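Long-range contacts in lipoprotein (Actinomyces odontolyticus, PDB 3UP9), which probably binds L-methionine as the substrate-binding lipoprotein of an uptake system: residues F93-K98 against S164-D169; G106-I111 against D152-E157; A19-Y24 against Q230-T235; G182-G187 against W236-V241. One frame throughout, in Å; residues are numbered along the deposited sequence.

Interaction 1 of 4, residues F93-K98 against S164-D169; sequences FSNKHK and SLDDFD
Asp169 meets the loop 93-98 with its carboxylate and its backbone carbonyl. NE2 of His97 donates to OD1 of Asp169 over 2.8 Å, an almost straight bond (177°) in the imidazole plane, on the anti side of the oxygen. The carboxylate is turned 32° from the ring; OD2 accepts from the backbone N of Thr108, which restrains rotation of the group. The carbonyl O of Asp169 receives OG of Ser94 at 2.7 Å, nearly in line with the C=O bond. OG, anti to the backbone N (chi1 168°), also accepts from the N of Lys96 (3.0 Å) and the N of His97 (2.9 Å), an ST turn and an ST motif on one hydroxyl. An alanine in place of Ser94 would probably leave this carbonyl and both N-H groups without their shared mate. The two loops lie at the ends of strands 91-93 and 170-173, antiparallel neighbours in the five-stranded sheet of a fold related to periplasmic binding proteins. Leu165 packs against the end of strand 91-93, its CD2 3.5 Å from O of Phe93. A water accepts from N of Asn95 at 2.8 Å and also lies close to O of Leu165 and O of Phe168. Lys96 runs extended past the loop 164-169, CE 3.7 Å from O of Phe168, then bends at its last torsion. Its NZ thereby reaches O of Asp166 at 3.2 Å, from above the carbonyl plane, while the carboxylate of Asp166 pairs with Arg163.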
loop_
_atom_site.group_PDB
_atom_site.type_symbol
_atom_site.label_atom_id
_atom_site.label_comp_id
_atom_site.label_asym_id
_atom_site.label_seq_id
_atom_site.Cartn_x
_atom_site.Cartn_y
_atom_site.Cartn_z
ATOM N N PHE A 93 10.161 -3.814 -10.330
ATOM C CA PHE A 93 11.519 -3.777 -9.885
ATOM C C PHE A 93 12.239 -4.981 -10.399
ATOM O O PHE A 93 11.625 -5.962 -10.779
ATOM C CB PHE A 93 11.540 -3.750 -8.342
ATOM C CG PHE A 93 10.897 -2.516 -7.760
ATOM C CD1 PHE A 93 9.530 -2.458 -7.522
ATOM C CD2 PHE A 93 11.655 -1.393 -7.482
ATOM C CE1 PHE A 93 8.941 -1.317 -6.980
ATOM C CE2 PHE A 93 11.068 -0.248 -6.946
ATOM C CZ PHE A 93 9.718 -0.226 -6.669
ATOM N N SER A 94 13.560 -4.898 -10.400
ATOM C CA SER A 94 14.414 -6.000 -10.807
ATOM C C SER A 94 15.829 -5.772 -10.269
ATOM O O SER A 94 16.268 -4.654 -10.136
ATOM C CB SER A 94 14.408 -6.075 -12.345
ATOM O OG SER A 94 15.394 -6.908 -12.890
ATOM N N ASN A 95 16.535 -6.859 -9.976
ATOM C CA ASN A 95 17.978 -6.808 -9.790
ATOM C C ASN A 95 18.767 -7.382 -10.971
ATOM O O ASN A 95 20.005 -7.420 -10.899
ATOM C CB ASN A 95 18.399 -7.535 -8.516
ATOM C CG ASN A 95 17.958 -6.829 -7.268
ATOM O OD1 ASN A 95 17.684 -5.631 -7.258
ATOM N ND2 ASN A 95 17.850 -7.574 -6.218
ATOM N N LYS A 96 18.073 -7.832 -12.034
ATOM C CA LYS A 96 18.732 -8.565 -13.153
ATOM C C LYS A 96 18.676 -7.775 -14.463
ATOM O O LYS A 96 19.468 -8.005 -15.362
ATOM C CB LYS A 96 18.156 -10.021 -13.324
ATOM C CG LYS A 96 18.418 -10.955 -12.092
ATOM C CD LYS A 96 17.724 -12.358 -12.092
ATOM C CE LYS A 96 17.746 -13.104 -10.754
ATOM N NZ LYS A 96 19.027 -12.827 -10.036
ATOM N N HIS A 97 17.738 -6.832 -14.561
ATOM C CA HIS A 97 17.464 -6.060 -15.780
ATOM C C HIS A 97 17.076 -4.625 -15.414
ATOM O O HIS A 97 16.600 -4.354 -14.292
ATOM C CB HIS A 97 16.329 -6.703 -16.594
ATOM C CG HIS A 97 16.440 -8.203 -16.759
ATOM N ND1 HIS A 97 17.323 -8.779 -17.617
ATOM C CD2 HIS A 97 15.747 -9.242 -16.145
ATOM C CE1 HIS A 97 17.218 -10.146 -17.533
ATOM N NE2 HIS A 97 16.253 -10.434 -16.624
ATOM N N LYS A 98 17.250 -3.709 -16.368
ATOM C CA LYS A 98 16.801 -2.317 -16.212
ATOM C C LYS A 98 15.598 -2.030 -17.196
ATOM O O LYS A 98 15.006 -0.959 -17.161
ATOM C CB LYS A 98 17.985 -1.353 -16.418
ATOM C CG LYS A 98 18.658 -0.611 -15.234
ATOM C CD LYS A 98 19.821 -1.267 -14.545
ATOM C CE LYS A 98 21.129 -0.428 -14.493
ATOM N NZ LYS A 98 21.302 0.704 -13.575
ATOM N N SER A 164 12.270 -11.882 -3.546
ATOM C CA SER A 164 12.034 -12.655 -4.769
ATOM C C SER A 164 12.838 -12.118 -5.935
ATOM O O SER A 164 13.045 -12.825 -6.897
ATOM C CB SER A 164 10.555 -12.764 -5.131
ATOM O OG SER A 164 10.059 -11.557 -5.685
ATOM N N LEU A 165 13.280 -10.864 -5.854
ATOM C CA LEU A 165 14.199 -10.267 -6.837
ATOM C C LEU A 165 15.539 -11.031 -6.987
ATOM O O LEU A 165 16.157 -10.980 -8.046
ATOM C CB LEU A 165 14.419 -8.763 -6.527
ATOM C CG LEU A 165 13.207 -7.797 -6.532
ATOM C CD1 LEU A 165 13.593 -6.413 -6.039
ATOM C CD2 LEU A 165 12.538 -7.743 -7.889
ATOM N N ASP A 166 15.974 -11.764 -5.956
ATOM C CA ASP A 166 17.137 -12.679 -6.082
ATOM C C ASP A 166 16.837 -13.893 -7.009
ATOM O O ASP A 166 17.734 -14.431 -7.617
ATOM C CB ASP A 166 17.591 -13.225 -4.707
ATOM C CG ASP A 166 17.895 -12.132 -3.699
ATOM O OD1 ASP A 166 18.097 -10.966 -4.109
ATOM O OD2 ASP A 166 17.931 -12.444 -2.486
ATOM N N ASP A 167 15.576 -14.289 -7.134
ATOM C CA ASP A 167 15.186 -15.498 -7.864
ATOM C C ASP A 167 14.611 -15.265 -9.239
ATOM O O ASP A 167 14.816 -16.057 -10.142
ATOM C CB ASP A 167 14.133 -16.217 -7.026
ATOM C CG ASP A 167 14.610 -16.459 -5.616
ATOM O OD1 ASP A 167 15.722 -17.026 -5.489
ATOM O OD2 ASP A 167 13.894 -16.058 -4.676
ATOM N N PHE A 168 13.848 -14.190 -9.375
ATOM C CA PHE A 168 13.064 -13.926 -10.565
ATOM C C PHE A 168 13.645 -12.711 -11.372
ATOM O O PHE A 168 14.325 -11.823 -10.856
ATOM C CB PHE A 168 11.585 -13.656 -10.163
ATOM C CG PHE A 168 10.938 -14.741 -9.306
ATOM C CD1 PHE A 168 11.157 -16.094 -9.559
ATOM C CD2 PHE A 168 10.056 -14.402 -8.290
ATOM C CE1 PHE A 168 10.545 -17.086 -8.775
ATOM C CE2 PHE A 168 9.437 -15.374 -7.507
ATOM C CZ PHE A 168 9.676 -16.723 -7.739
ATOM N N ASP A 169 13.307 -12.657 -12.649
ATOM C CA ASP A 169 13.743 -11.575 -13.537
ATOM C C ASP A 169 13.198 -10.186 -13.102
ATOM O O ASP A 169 13.902 -9.186 -13.188
ATOM C CB ASP A 169 13.333 -11.934 -14.982
ATOM C CG ASP A 169 14.124 -13.138 -15.557
ATOM O OD1 ASP A 169 15.334 -12.961 -15.842
ATOM O OD2 ASP A 169 13.528 -14.223 -15.762
HETATM O O HOH W 1 15.418 -9.444 -10.215
#

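Interaction 2 of 4, residues G106-I111 against D152-E157; sequences GGTIGI and DFREVE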
loop_
_atom_site.group_PDB
_atom_site.type_symbol
_atom_site.label_atom_id
_atom_site.label_comp_id
_atom_site.label_asym_id
_atom_site.label_seq_id
_atom_site.Cartn_x
_atom_site.Cartn_y
_atom_site.Cartn_z
ATOM N N GLY A 106 10.509 -17.479 -21.393
ATOM C CA GLY A 106 10.364 -18.340 -20.199
ATOM C C GLY A 106 10.876 -17.724 -18.897
ATOM O O GLY A 106 11.132 -18.421 -17.922
ATOM N N GLY A 107 10.998 -16.407 -18.882
ATOM C CA GLY A 107 11.442 -15.658 -17.702
ATOM C C GLY A 107 10.339 -15.602 -16.660
ATOM O O GLY A 107 9.241 -16.091 -16.909
ATOM N N THR A 108 10.622 -15.006 -15.510
ATOM C CA THR A 108 9.698 -15.048 -14.377
ATOM C C THR A 108 9.409 -13.656 -13.794
ATOM O O THR A 108 10.273 -12.823 -13.777
ATOM C CB THR A 108 10.277 -15.919 -13.264
ATOM O OG1 THR A 108 11.581 -15.443 -12.960
ATOM C CG2 THR A 108 10.287 -17.435 -13.671
ATOM N N ILE A 109 8.171 -13.415 -13.349
ATOM C CA ILE A 109 7.779 -12.153 -12.724
ATOM C C ILE A 109 7.081 -12.531 -11.438
ATOM O O ILE A 109 6.080 -13.211 -11.462
ATOM C CB ILE A 109 6.847 -11.275 -13.591
ATOM C CG1 ILE A 109 7.533 -10.898 -14.927
ATOM C CG2 ILE A 109 6.419 -10.011 -12.823
ATOM C CD1 ILE A 109 6.752 -9.949 -15.817
ATOM N N GLY A 110 7.682 -12.130 -10.320
ATOM C CA GLY A 110 7.042 -12.199 -9.016
ATOM C C GLY A 110 5.861 -11.259 -8.901
ATOM O O GLY A 110 5.936 -10.095 -9.306
ATOM N N ILE A 111 4.775 -11.754 -8.334
ATOM C CA ILE A 111 3.526 -11.004 -8.225
ATOM C C ILE A 111 2.890 -11.356 -6.873
ATOM O O ILE A 111 2.895 -12.501 -6.452
ATOM C CB ILE A 111 2.590 -11.337 -9.426
ATOM C CG1 ILE A 111 1.406 -10.359 -9.537
ATOM C CG2 ILE A 111 2.129 -12.814 -9.388
ATOM C CD1 ILE A 111 0.810 -10.294 -10.949
ATOM N N ASP A 152 6.403 -16.788 -17.018
ATOM C CA ASP A 152 5.558 -17.283 -15.934
ATOM C C ASP A 152 5.477 -16.286 -14.793
ATOM O O ASP A 152 6.486 -15.695 -14.400
ATOM C CB ASP A 152 6.116 -18.604 -15.391
ATOM C CG ASP A 152 6.172 -19.663 -16.451
ATOM O OD1 ASP A 152 5.168 -19.816 -17.177
ATOM O OD2 ASP A 152 7.220 -20.322 -16.584
ATOM N N PHE A 153 4.276 -16.108 -14.252
ATOM C CA PHE A 153 4.131 -15.421 -12.989
ATOM C C PHE A 153 4.482 -16.340 -11.839
ATOM O O PHE A 153 4.246 -17.542 -11.891
ATOM C CB PHE A 153 2.709 -14.941 -12.786
ATOM C CG PHE A 153 2.306 -13.805 -13.680
ATOM C CD1 PHE A 153 2.750 -12.537 -13.426
ATOM C CD2 PHE A 153 1.425 -14.015 -14.742
ATOM C CE1 PHE A 153 2.366 -11.488 -14.240
ATOM C CE2 PHE A 153 1.014 -12.965 -15.541
ATOM C CZ PHE A 153 1.499 -11.702 -15.289
ATOM N N ARG A 154 5.060 -15.785 -10.798
ATOM C CA ARG A 154 5.234 -16.556 -9.561
ATOM C C ARG A 154 4.671 -15.774 -8.403
ATOM O O ARG A 154 5.167 -14.693 -8.069
ATOM C CB ARG A 154 6.701 -16.869 -9.295
ATOM C CG ARG A 154 7.347 -17.661 -10.387
ATOM C CD ARG A 154 6.856 -19.078 -10.411
ATOM N NE ARG A 154 7.917 -19.792 -11.084
ATOM C CZ ARG A 154 9.020 -20.251 -10.485
ATOM N NH1 ARG A 154 9.205 -20.162 -9.149
ATOM N NH2 ARG A 154 9.934 -20.834 -11.244
ATOM N N GLU A 155 3.617 -16.323 -7.806
ATOM C CA GLU A 155 2.942 -15.692 -6.678
ATOM C C GLU A 155 3.819 -15.789 -5.494
ATOM O O GLU A 155 4.334 -16.826 -5.200
ATOM C CB GLU A 155 1.657 -16.394 -6.351
ATOM C CG GLU A 155 0.535 -16.149 -7.324
ATOM C CD GLU A 155 -0.797 -16.514 -6.681
ATOM O OE1 GLU A 155 -0.780 -17.361 -5.770
ATOM O OE2 GLU A 155 -1.837 -15.936 -7.048
ATOM N N VAL A 156 3.968 -14.682 -4.805
ATOM C CA VAL A 156 4.829 -14.566 -3.676
ATOM C C VAL A 156 3.984 -13.801 -2.667
ATOM O O VAL A 156 3.132 -12.978 -3.042
ATOM C CB VAL A 156 6.107 -13.835 -4.129
ATOM C CG1 VAL A 156 6.766 -13.075 -3.014
ATOM C CG2 VAL A 156 7.084 -14.831 -4.720
ATOM N N GLU A 157 4.181 -14.077 -1.389
ATOM C CA GLU A 157 3.484 -13.324 -0.357
ATOM C C GLU A 157 4.148 -11.966 -0.282
ATOM O O GLU A 157 5.307 -11.846 -0.568
ATOM C CB GLU A 157 3.533 -14.043 1.004
ATOM C CG GLU A 157 2.470 -15.142 1.172
ATOM C CD GLU A 157 2.618 -15.909 2.488
ATOM O OE1 GLU A 157 3.723 -15.889 3.074
ATOM O OE2 GLU A 157 1.633 -16.525 2.955
#
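Ile109 and Ile111 alternate with Asp152 and Arg154 in a ladder of five backbone hydrogen bonds that zips strand 107-111 to strand 152-156 in parallel. It runs from N of Asp152 to O of Gly107 (2.9 Å) through to N of Val156 to O of Ile111 (2.9 Å), and the short axes are twisted by 30°. CA-H groups add to it, that of Glu155 lying 3.2 Å from O of Ile111. The apolar contacts are on the face bearing Ile109, Ile111 and Phe153. CG1 of Ile111 stands anti to the backbone N (chi1 -167°) and the chain stays extended at chi2, which puts CD1 3.8 Å from CE1 of Phe153, while CG2 lies 3.8 Å from O of Arg154. An alanine here would probably open a gap beside the Phe153 ring and leave that ring less closely packed. On the other face CG2 of Thr108 approaches NH2 of Arg154 loosely, at 4.2 Å. Strand 151-156 is an edge of the five-stranded sheet within this chain, and strand 107-112 pairs with strand 170-173 on its other side. Helix 115-127 covers Ile111 and Phe153 through Leu122, and its Gln118 bonds the carboxylate of Glu155; Phe168 packs on Thr108 and Arg154.

Interaction 3 of 4, residues A19-Y24 against Q230-T235; sequences AKILTY and QYIEKT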
loop_
_atom_site.group_PDB
_atom_site.type_symbol
_atom_site.label_atom_id
_atom_site.label_comp_id
_atom_site.label_asym_id
_atom_site.label_seq_id
_atom_site.Cartn_x
_atom_site.Cartn_y
_atom_site.Cartn_z
ATOM N N ALA A 19 3.900 4.277 9.487
ATOM C CA ALA A 19 4.351 4.504 10.867
ATOM C C ALA A 19 5.183 5.766 10.977
ATOM O O ALA A 19 5.070 6.467 11.964
ATOM C CB ALA A 19 5.060 3.299 11.493
ATOM N N LYS A 20 5.997 6.097 9.986
ATOM C CA LYS A 20 6.747 7.380 10.045
ATOM C C LYS A 20 5.822 8.628 10.094
ATOM O O LYS A 20 6.040 9.562 10.861
ATOM C CB LYS A 20 7.724 7.499 8.869
ATOM C CG LYS A 20 8.800 6.450 8.860
ATOM C CD LYS A 20 9.927 6.741 7.871
ATOM C CE LYS A 20 11.219 5.942 8.151
ATOM N NZ LYS A 20 12.372 6.645 8.828
ATOM N N ILE A 21 4.804 8.655 9.252
ATOM C CA ILE A 21 3.817 9.749 9.210
ATOM C C ILE A 21 3.129 9.817 10.571
ATOM O O ILE A 21 2.989 10.894 11.140
ATOM C CB ILE A 21 2.757 9.538 8.087
ATOM C CG1 ILE A 21 3.388 9.605 6.695
ATOM C CG2 ILE A 21 1.631 10.542 8.170
ATOM C CD1 ILE A 21 2.442 9.005 5.631
ATOM N N LEU A 22 2.741 8.661 11.120
ATOM C CA LEU A 22 2.062 8.627 12.442
ATOM C C LEU A 22 2.988 9.086 13.577
ATOM O O LEU A 22 2.502 9.625 14.552
ATOM C CB LEU A 22 1.465 7.260 12.780
ATOM C CG LEU A 22 0.322 6.714 11.926
ATOM C CD1 LEU A 22 0.034 5.295 12.392
ATOM C CD2 LEU A 22 -0.901 7.638 11.982
ATOM N N THR A 23 4.306 8.918 13.406
ATOM C CA THR A 23 5.272 9.249 14.433
ATOM C C THR A 23 5.477 10.794 14.368
ATOM O O THR A 23 5.457 11.442 15.415
ATOM C CB THR A 23 6.558 8.423 14.289
ATOM O OG1 THR A 23 6.239 7.033 14.452
ATOM C CG2 THR A 23 7.632 8.811 15.334
ATOM N N TYR A 24 5.565 11.368 13.157
ATOM C CA TYR A 24 5.575 12.813 13.017
ATOM C C TYR A 24 4.361 13.421 13.744
ATOM O O TYR A 24 4.497 14.323 14.570
ATOM C CB TYR A 24 5.639 13.258 11.546
ATOM C CG TYR A 24 5.385 14.724 11.424
ATOM C CD1 TYR A 24 6.364 15.640 11.726
ATOM C CD2 TYR A 24 4.139 15.188 11.127
ATOM C CE1 TYR A 24 6.123 17.006 11.623
ATOM C CE2 TYR A 24 3.867 16.528 11.072
ATOM C CZ TYR A 24 4.855 17.435 11.296
ATOM O OH TYR A 24 4.541 18.774 11.249
ATOM N N GLN A 230 3.435 18.579 4.215
ATOM C CA GLN A 230 4.787 19.113 4.178
ATOM C C GLN A 230 5.763 18.074 4.694
ATOM O O GLN A 230 6.785 17.856 4.084
ATOM C CB GLN A 230 4.895 20.449 4.960
ATOM C CG GLN A 230 4.185 21.540 4.191
ATOM C CD GLN A 230 4.273 22.926 4.804
ATOM O OE1 GLN A 230 4.378 23.117 6.019
ATOM N NE2 GLN A 230 4.182 23.907 3.940
ATOM N N TYR A 231 5.448 17.409 5.788
ATOM C CA TYR A 231 6.270 16.272 6.199
ATOM C C TYR A 231 6.444 15.238 5.054
ATOM O O TYR A 231 7.560 14.805 4.788
ATOM C CB TYR A 231 5.720 15.586 7.464
ATOM C CG TYR A 231 6.493 14.331 7.820
ATOM C CD1 TYR A 231 7.694 14.409 8.558
ATOM C CD2 TYR A 231 6.048 13.054 7.404
ATOM C CE1 TYR A 231 8.429 13.272 8.864
ATOM C CE2 TYR A 231 6.785 11.904 7.702
ATOM C CZ TYR A 231 7.961 12.036 8.452
ATOM O OH TYR A 231 8.702 10.975 8.719
ATOM N N ILE A 232 5.371 14.851 4.378
ATOM C CA ILE A 232 5.478 13.846 3.297
ATOM C C ILE A 232 6.345 14.380 2.171
ATOM O O ILE A 232 7.205 13.676 1.670
ATOM C CB ILE A 232 4.118 13.358 2.733
ATOM C CG1 ILE A 232 3.317 12.652 3.825
ATOM C CG2 ILE A 232 4.305 12.471 1.547
ATOM C CD1 ILE A 232 1.887 12.332 3.420
ATOM N N GLU A 233 6.150 15.634 1.797
ATOM C CA GLU A 233 6.899 16.204 0.665
ATOM C C GLU A 233 8.380 16.380 1.011
ATOM O O GLU A 233 9.214 16.254 0.155
ATOM C CB GLU A 233 6.283 17.534 0.252
ATOM C CG GLU A 233 4.883 17.350 -0.288
ATOM C CD GLU A 233 4.202 18.644 -0.701
ATOM O OE1 GLU A 233 4.344 19.695 -0.037
ATOM O OE2 GLU A 233 3.467 18.583 -1.695
ATOM N N LYS A 234 8.689 16.665 2.272
ATOM C CA LYS A 234 10.072 16.804 2.710
ATOM C C LYS A 234 10.711 15.445 2.784
ATOM O O LYS A 234 11.812 15.281 2.339
ATOM C CB LYS A 234 10.190 17.525 4.066
ATOM C CG LYS A 234 9.912 19.038 4.036
ATOM C CD LYS A 234 10.337 19.760 5.322
ATOM C CE LYS A 234 9.257 19.848 6.415
ATOM N NZ LYS A 234 9.329 21.211 7.046
ATOM N N THR A 235 10.015 14.459 3.312
ATOM C CA THR A 235 10.617 13.153 3.601
ATOM C C THR A 235 10.833 12.283 2.333
ATOM O O THR A 235 11.863 11.625 2.179
ATOM C CB THR A 235 9.779 12.449 4.706
ATOM O OG1 THR A 235 9.593 13.381 5.790
ATOM C CG2 THR A 235 10.437 11.165 5.215
#
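The carbonyl O of Tyr231, whose ring packs against Tyr24, is gripped by two donors of Thr235: OG1 at 2.7 Å and the backbone N at 2.9 Å, from opposite faces of the carbonyl plane. This is a helix-helix contact, the segments crossing at 128° with their axes 10.7 Å apart. Helix 15-28 belongs to the crossover between the parallel strands 7-13 and 35-41, and helix 226-235, late in the chain, packs against it. The hydroxyl of Thr235 sits over the centre of the Tyr231 ring, and CB of Tyr24 covers the opposite face, so the ring is held between them. CB of Tyr24 is 3.8 Å from the centroid of the Tyr231 ring, and CB of Tyr231 lies in turn over the centre of the Tyr24 ring. The side chains slide past each other in opposite directions: planes only 18° apart, centroids 4.8 Å apart, little overlap. Each CG is anti to its own backbone N (chi1 169° in Tyr24), which carries it toward the other helix. The phenol of Tyr231 reaches Lys20, its OH 3.6 Å from CB. Deeper in, Ile21 lies against Val228 and Trp236, and its CD1 meets CD1 of Ile232 at 4.0 Å.

Interaction 4 of 4, residues G182-G187 against W236-V241; sequences GKTISG and WSDGSV
Ile185 and Ser186, the first residues of helix 185-188, turn their N-H groups to the loop 236-241. N of Ile185 donates to OG of Ser240 at 3.0 Å, nearly straight (170°), and N of Ser186 donates to O of Asp238, also at 3.0 Å. A helix N-terminus is thus met by a neighbouring loop, which supplements the helix's own N-cap: Thr184, whose OG1 accepts from N of Gly187. The helix leads to strand 191-192 of the five-stranded sheet, whereas the loop leads to strand 242-243 of the seven-stranded one, so the contact ties elements of the two sheets together. Around these bonds, OD2 of Asp238 lies 3.4 Å from CG2 of Thr184, and CB of Ser186 rests on O of Asp238. What positions the acceptors is an Asx turn. OD1 of Asp238 accepts from N of Ser240 at 2.8 Å and from OG of Ser240 at 2.7 Å, both from the same face of the carboxylate. That hydroxyl therefore gives its proton to Asp238 and offers oxygen to Ile185, which fixes its rotation. CG of Asp238 stands between its backbone N and carbonyl carbon (chi1 55°), and Gly239 takes the positive phi of the bend. The carboxylate's nearness to the helix start is likely to be electrostatically favourable. Further out, Gly182 closes the preceding helix 175-180 in a Schellman motif, and N of Thr184 donates to the carboxylate of Asp188. NE1 of Trp236 is bonded to Gln179, and CG2 of Val241 lies 3.6 Å above the indole plane, offset toward its rim.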
loop_
_atom_site.group_PDB
_atom_site.type_symbol
_atom_site.label_atom_id
_atom_site.label_comp_id
_atom_site.label_asym_id
_atom_site.label_seq_id
_atom_site.Cartn_x
_atom_site.Cartn_y
_atom_site.Cartn_z
ATOM N N GLY A 182 14.880 -0.923 0.900
ATOM C CA GLY A 182 15.864 0.093 0.534
ATOM C C GLY A 182 15.658 0.597 -0.894
ATOM O O GLY A 182 16.552 1.120 -1.508
ATOM N N LYS A 183 14.478 0.434 -1.437
ATOM C CA LYS A 183 14.253 0.814 -2.818
ATOM C C LYS A 183 13.381 2.080 -2.924
ATOM O O LYS A 183 12.625 2.405 -2.027
ATOM C CB LYS A 183 13.655 -0.381 -3.553
ATOM C CG LYS A 183 14.602 -1.574 -3.458
ATOM C CD LYS A 183 14.210 -2.699 -4.388
ATOM C CE LYS A 183 15.218 -3.823 -4.296
ATOM N NZ LYS A 183 16.539 -3.282 -3.927
ATOM N N THR A 184 13.530 2.822 -4.001
ATOM C CA THR A 184 12.704 3.987 -4.239
ATOM C C THR A 184 12.176 3.950 -5.691
ATOM O O THR A 184 12.691 3.233 -6.516
ATOM C CB THR A 184 13.533 5.265 -3.979
ATOM O OG1 THR A 184 14.466 5.422 -5.058
ATOM C CG2 THR A 184 14.288 5.246 -2.583
ATOM N N ILE A 185 11.164 4.744 -6.009
ATOM C CA ILE A 185 10.642 4.852 -7.366
ATOM C C ILE A 185 11.673 5.488 -8.271
ATOM O O ILE A 185 12.032 4.965 -9.303
ATOM C CB ILE A 185 9.284 5.590 -7.393
ATOM C CG1 ILE A 185 8.188 4.623 -6.928
ATOM C CG2 ILE A 185 8.942 6.169 -8.777
ATOM C CD1 ILE A 185 7.886 3.452 -7.858
ATOM N N SER A 186 12.175 6.631 -7.883
ATOM C CA SER A 186 13.089 7.331 -8.729
ATOM C C SER A 186 14.313 6.473 -9.048
ATOM O O SER A 186 14.812 6.465 -10.191
ATOM C CB SER A 186 13.516 8.613 -8.055
ATOM O OG SER A 186 14.582 9.178 -8.752
ATOM N N GLY A 187 14.853 5.822 -8.018
ATOM C CA GLY A 187 16.149 5.164 -8.140
ATOM C C GLY A 187 16.045 3.755 -8.699
ATOM O O GLY A 187 16.952 3.312 -9.396
ATOM N N TRP A 236 9.876 12.322 1.421
ATOM C CA TRP A 236 9.906 11.602 0.139
ATOM C C TRP A 236 9.845 12.556 -0.996
ATOM O O TRP A 236 8.779 13.048 -1.311
ATOM C CB TRP A 236 8.715 10.658 0.039
ATOM C CG TRP A 236 8.792 9.566 1.067
ATOM C CD1 TRP A 236 9.513 8.375 0.988
ATOM C CD2 TRP A 236 8.104 9.522 2.383
ATOM N NE1 TRP A 236 9.355 7.658 2.136
ATOM C CE2 TRP A 236 8.540 8.295 3.017
ATOM C CE3 TRP A 236 7.222 10.389 3.090
ATOM C CZ2 TRP A 236 8.098 7.931 4.296
ATOM C CZ3 TRP A 236 6.803 10.024 4.393
ATOM C CH2 TRP A 236 7.214 8.820 4.966
ATOM N N SER A 237 10.975 12.860 -1.622
ATOM C CA SER A 237 10.978 13.630 -2.890
ATOM C C SER A 237 11.452 12.744 -4.025
ATOM O O SER A 237 11.779 13.241 -5.028
ATOM C CB SER A 237 11.917 14.828 -2.782
ATOM O OG SER A 237 13.084 14.462 -2.078
ATOM N N ASP A 238 11.486 11.428 -3.823
ATOM C CA ASP A 238 11.972 10.424 -4.785
ATOM C C ASP A 238 10.820 9.794 -5.504
ATOM O O ASP A 238 10.969 8.694 -6.015
ATOM C CB ASP A 238 12.710 9.294 -4.049
ATOM C CG ASP A 238 11.840 8.618 -2.906
ATOM O OD1 ASP A 238 10.586 8.697 -2.905
ATOM O OD2 ASP A 238 12.423 7.983 -1.996
ATOM N N GLY A 239 9.654 10.452 -5.455
ATOM C CA GLY A 239 8.413 9.970 -6.084
ATOM C C GLY A 239 7.716 8.748 -5.501
ATOM O O GLY A 239 6.717 8.294 -6.067
ATOM N N SER A 240 8.201 8.207 -4.370
ATOM C CA SER A 240 7.635 6.952 -3.808
ATOM C C SER A 240 6.358 7.106 -2.985
ATOM O O SER A 240 5.567 6.146 -2.826
ATOM C CB SER A 240 8.671 6.191 -2.947
ATOM O OG SER A 240 9.908 6.139 -3.609
ATOM N N VAL A 241 6.144 8.309 -2.479
ATOM C CA VAL A 241 5.010 8.583 -1.605
ATOM C C VAL A 241 4.549 9.975 -1.991
ATOM O O VAL A 241 5.297 10.926 -1.846
ATOM C CB VAL A 241 5.379 8.541 -0.103
ATOM C CG1 VAL A 241 4.170 8.952 0.715
ATOM C CG2 VAL A 241 5.948 7.176 0.304
#

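Interactions 1 and 2 belong to the five-stranded sheet and touch: CZ of Phe168 packs 3.4 Å from CB of Arg154. Interaction 2 is the regular, partly buried pairing of two strands, whereas interaction 1 joins surface loops through side-chain and carbonyl bonds. Interaction 3, also partly buried, lies about 33 Å from interaction 2, centre to centre, and packs helices beside the seven-stranded sheet with aromatic and aliphatic contacts and no hydrogen bond across them. Interaction 4, a surface contact of polar turns, links these regions: Lys183 touches Leu165 of interaction 1, and Trp236 and Val241 touch Tyr231 and Ile232 of interaction 3, whose helix runs directly into its loop.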